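Local coordinates for ethylbenzene dehydrogenase alpha-subunit (Aromatoleum aromaticum, PDB 2IVF), which is the alpha subunit of a molybdenum enzyme of the molybdopterin oxidoreductase family and binds a molybdenum atom, an iron/sulfur cluster and two molybdopterin-type dinucleotides (MGD and MD1), at residues W688-V698 and L723-L734. Residues are numbered along the deposited sequence; the frame is centred on the assembly and turned at random.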
# COMPACT_ATOMS: atom_id res chain seq x y z
N TRP A 688 22.78 -7.89 11.74
CA TRP A 688 23.48 -8.48 12.90
C TRP A 688 24.98 -8.59 12.65
O TRP A 688 25.80 -8.22 13.50
CB TRP A 688 22.90 -9.87 13.23
CG TRP A 688 23.48 -10.47 14.44
CD1 TRP A 688 24.65 -11.20 14.53
CD2 TRP A 688 22.92 -10.45 15.74
NE1 TRP A 688 24.86 -11.56 15.83
CE2 TRP A 688 23.80 -11.14 16.59
CE3 TRP A 688 21.75 -9.91 16.29
CZ2 TRP A 688 23.57 -11.26 17.96
CZ3 TRP A 688 21.51 -10.08 17.64
CH2 TRP A 688 22.42 -10.74 18.46
N ASP A 689 25.34 -9.10 11.47
CA ASP A 689 26.73 -9.26 11.05
C ASP A 689 27.44 -7.90 10.91
O ASP A 689 28.53 -7.71 11.45
CB ASP A 689 26.77 -10.01 9.72
CG ASP A 689 28.16 -10.10 9.17
OD1 ASP A 689 29.08 -10.46 9.94
OD2 ASP A 689 28.31 -9.82 7.97
N ALA A 690 26.77 -6.95 10.25
CA ALA A 690 27.24 -5.55 10.14
C ALA A 690 27.54 -4.94 11.48
O ALA A 690 28.64 -4.38 11.68
CB ALA A 690 26.19 -4.69 9.41
N ILE A 691 26.60 -5.09 12.42
CA ILE A 691 26.77 -4.56 13.78
C ILE A 691 27.81 -5.32 14.54
O ILE A 691 28.63 -4.74 15.29
CB ILE A 691 25.43 -4.56 14.54
CG1 ILE A 691 24.53 -3.48 13.94
CG2 ILE A 691 25.67 -4.32 16.07
CD1 ILE A 691 23.03 -3.64 14.16
N ALA A 692 27.86 -6.63 14.33
CA ALA A 692 28.91 -7.42 14.94
C ALA A 692 30.28 -6.88 14.51
O ALA A 692 31.19 -6.71 15.34
CB ALA A 692 28.74 -8.92 14.57
N LEU A 693 30.42 -6.58 13.22
CA LEU A 693 31.67 -6.12 12.65
C LEU A 693 32.04 -4.75 13.19
O LEU A 693 33.18 -4.54 13.55
CB LEU A 693 31.59 -6.05 11.12
CG LEU A 693 32.85 -5.57 10.36
CD1 LEU A 693 34.14 -6.33 10.78
CD2 LEU A 693 32.53 -5.78 8.88
N ILE A 694 31.07 -3.85 13.28
CA ILE A 694 31.31 -2.56 13.93
C ILE A 694 31.85 -2.77 15.34
O ILE A 694 32.92 -2.23 15.72
CB ILE A 694 30.03 -1.70 14.00
CG1 ILE A 694 29.64 -1.26 12.59
CG2 ILE A 694 30.28 -0.50 14.94
CD1 ILE A 694 28.27 -0.63 12.43
N LEU A 695 31.18 -3.62 16.11
CA LEU A 695 31.65 -3.88 17.47
C LEU A 695 33.06 -4.54 17.56
O LEU A 695 33.82 -4.23 18.45
CB LEU A 695 30.61 -4.69 18.26
CG LEU A 695 29.31 -3.95 18.51
CD1 LEU A 695 28.35 -4.84 19.31
CD2 LEU A 695 29.57 -2.60 19.20
N LYS A 696 33.40 -5.44 16.64
CA LYS A 696 34.73 -6.03 16.59
C LYS A 696 35.73 -4.91 16.35
O LYS A 696 36.73 -4.77 17.06
CB LYS A 696 34.77 -7.07 15.46
CG LYS A 696 36.06 -7.89 15.30
CD LYS A 696 35.99 -8.76 14.05
CE LYS A 696 37.30 -9.51 13.72
NZ LYS A 696 38.32 -8.69 12.92
N LYS A 697 35.41 -4.07 15.37
CA LYS A 697 36.25 -2.92 15.02
C LYS A 697 36.40 -1.94 16.16
O LYS A 697 37.46 -1.40 16.35
CB LYS A 697 35.69 -2.19 13.81
CG LYS A 697 35.88 -2.94 12.52
CD LYS A 697 37.30 -2.85 12.04
CE LYS A 697 37.54 -3.77 10.87
NZ LYS A 697 38.97 -4.17 10.78
N VAL A 698 35.34 -1.72 16.92
CA VAL A 698 35.44 -0.89 18.11
C VAL A 698 36.51 -1.45 19.05
O VAL A 698 37.38 -0.71 19.51
CB VAL A 698 34.08 -0.76 18.81
CG1 VAL A 698 34.22 -0.24 20.17
CG2 VAL A 698 33.15 0.13 17.98
N LEU A 723 32.99 -5.96 23.94
CA LEU A 723 31.74 -5.65 23.26
C LEU A 723 31.36 -6.72 22.24
O LEU A 723 30.18 -7.11 22.18
CB LEU A 723 31.77 -4.28 22.56
CG LEU A 723 31.80 -3.11 23.52
CD1 LEU A 723 32.13 -1.80 22.76
CD2 LEU A 723 30.49 -3.01 24.28
N TYR A 724 32.34 -7.15 21.45
CA TYR A 724 32.08 -8.08 20.36
C TYR A 724 31.75 -9.44 20.89
O TYR A 724 30.79 -10.07 20.40
CB TYR A 724 33.27 -8.15 19.41
CG TYR A 724 33.13 -9.20 18.33
CD1 TYR A 724 32.34 -8.99 17.19
CD2 TYR A 724 33.81 -10.40 18.42
CE1 TYR A 724 32.25 -9.94 16.21
CE2 TYR A 724 33.70 -11.36 17.44
CZ TYR A 724 32.92 -11.12 16.34
OH TYR A 724 32.85 -12.11 15.40
N LYS A 725 32.51 -9.91 21.88
CA LYS A 725 32.22 -11.22 22.47
C LYS A 725 30.83 -11.23 23.11
O LYS A 725 30.07 -12.18 22.94
CB LYS A 725 33.34 -11.73 23.41
CG LYS A 725 33.25 -11.40 24.91
CD LYS A 725 34.48 -11.99 25.65
CE LYS A 725 34.70 -11.36 27.09
NZ LYS A 725 35.91 -11.87 27.89
N LYS A 726 30.46 -10.14 23.80
CA LYS A 726 29.17 -10.06 24.43
C LYS A 726 28.07 -10.04 23.40
O LYS A 726 27.13 -10.80 23.50
CB LYS A 726 29.10 -8.85 25.36
CG LYS A 726 29.81 -9.14 26.67
CD LYS A 726 30.18 -7.92 27.42
CE LYS A 726 29.00 -7.20 28.01
NZ LYS A 726 28.18 -8.07 28.89
N PHE A 727 28.21 -9.20 22.38
CA PHE A 727 27.22 -9.11 21.33
C PHE A 727 26.95 -10.46 20.69
O PHE A 727 25.81 -10.81 20.45
CB PHE A 727 27.66 -8.12 20.25
CG PHE A 727 26.64 -7.89 19.24
CD1 PHE A 727 25.60 -7.00 19.48
CD2 PHE A 727 26.66 -8.59 18.05
CE1 PHE A 727 24.61 -6.81 18.55
CE2 PHE A 727 25.68 -8.39 17.10
CZ PHE A 727 24.64 -7.50 17.36
N THR A 728 27.99 -11.19 20.36
CA THR A 728 27.83 -12.44 19.63
C THR A 728 27.64 -13.66 20.56
O THR A 728 27.63 -14.83 20.07
CB THR A 728 29.07 -12.70 18.71
OG1 THR A 728 30.23 -12.87 19.52
CG2 THR A 728 29.31 -11.59 17.69
N MET A 729 27.54 -13.41 21.88
CA MET A 729 27.56 -14.50 22.87
C MET A 729 28.75 -15.42 22.59
O MET A 729 28.60 -16.63 22.36
CB MET A 729 26.27 -15.30 22.85
CG MET A 729 25.05 -14.54 23.29
SD MET A 729 23.58 -15.57 23.20
CE MET A 729 22.25 -14.40 23.25
N ASP A 730 29.93 -14.81 22.57
CA ASP A 730 31.20 -15.51 22.37
C ASP A 730 31.19 -16.38 21.11
O ASP A 730 31.62 -17.54 21.12
CB ASP A 730 31.58 -16.31 23.62
CG ASP A 730 33.06 -16.56 23.70
OD1 ASP A 730 33.86 -15.80 23.09
OD2 ASP A 730 33.43 -17.56 24.35
N GLY A 731 30.68 -15.82 20.04
CA GLY A 731 30.72 -16.46 18.73
C GLY A 731 29.53 -17.31 18.37
O GLY A 731 29.46 -17.85 17.27
N HIS A 732 28.58 -17.40 19.28
CA HIS A 732 27.42 -18.23 19.08
C HIS A 732 26.41 -17.64 18.10
O HIS A 732 25.73 -18.35 17.35
CB HIS A 732 26.77 -18.47 20.43
CG HIS A 732 25.68 -19.48 20.38
ND1 HIS A 732 25.93 -20.83 20.48
CD2 HIS A 732 24.36 -19.34 20.17
CE1 HIS A 732 24.79 -21.49 20.35
NE2 HIS A 732 23.82 -20.61 20.16
N LEU A 733 26.31 -16.32 18.12
CA LEU A 733 25.43 -15.57 17.24
C LEU A 733 26.24 -14.69 16.26
O LEU A 733 26.69 -13.61 16.61
CB LEU A 733 24.53 -14.70 18.10
CG LEU A 733 23.63 -15.49 19.05
CD1 LEU A 733 22.68 -14.53 19.79
CD2 LEU A 733 22.85 -16.58 18.30
N LEU A 734 26.41 -15.19 15.04
CA LEU A 734 27.13 -14.49 13.98
C LEU A 734 26.25 -14.15 12.78
O LEU A 734 26.57 -13.23 12.02
CB LEU A 734 28.27 -15.34 13.47
CG LEU A 734 29.35 -15.60 14.52
CD1 LEU A 734 30.41 -16.53 13.96
CD2 LEU A 734 29.90 -14.31 15.04
O HOH W 1 28.90 -11.92 12.19
O HOH W 2 34.69 -5.42 21.24
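F727 enters the face of helix 687-704 as a knob in a hole formed by W688, I691, A692 and L695, joining two helical segments of this molybdopterin oxidoreductase subunit; the short segments 688-698 and 723-727 run roughly antiparallel, their N-to-C directions 151° apart and their axes 8.4 Å apart at closest approach. With CG anti to the backbone N, F727 presents CE2 over one face of the W688 indole, toward its rim, 3.4 Å from W688 CE2. The two planes are inclined by 35°, an oblique pairing. I691 CG2 reaches F727 CZ at 3.6 Å, and L695 CD1 meets F727 CB and CG, each at 3.5 Å, its side chain crossing that of F727 at about a right angle. V698 against L723 extends the apolar seam, while helix 197-210 touches W688 and I691.

A692 CB touches both F727 CE2 and Y724 CE1; next to it, K696 CB makes a CH-pi contact over one face of the Y724 ring, T728 CG2 covers the opposite face, and the ring edge abuts the A692 carbonyl. The K696 amine itself pairs with E700.

Beyond F727 the chain leaves the helix through a Schellman motif at M729 and a type I' turn, M729 to H732, which brings L733 back to the indole. There W688 NE1 donates 2.9 Å from L733 O, with an N-H...O angle of 155°, the acceptor near the indole plane but the donor above the carbonyl plane. D689 OD2 is salt-bridged to R685, while OD1 takes a water that also donates to L734 O, 2.7 Å from each oxygen.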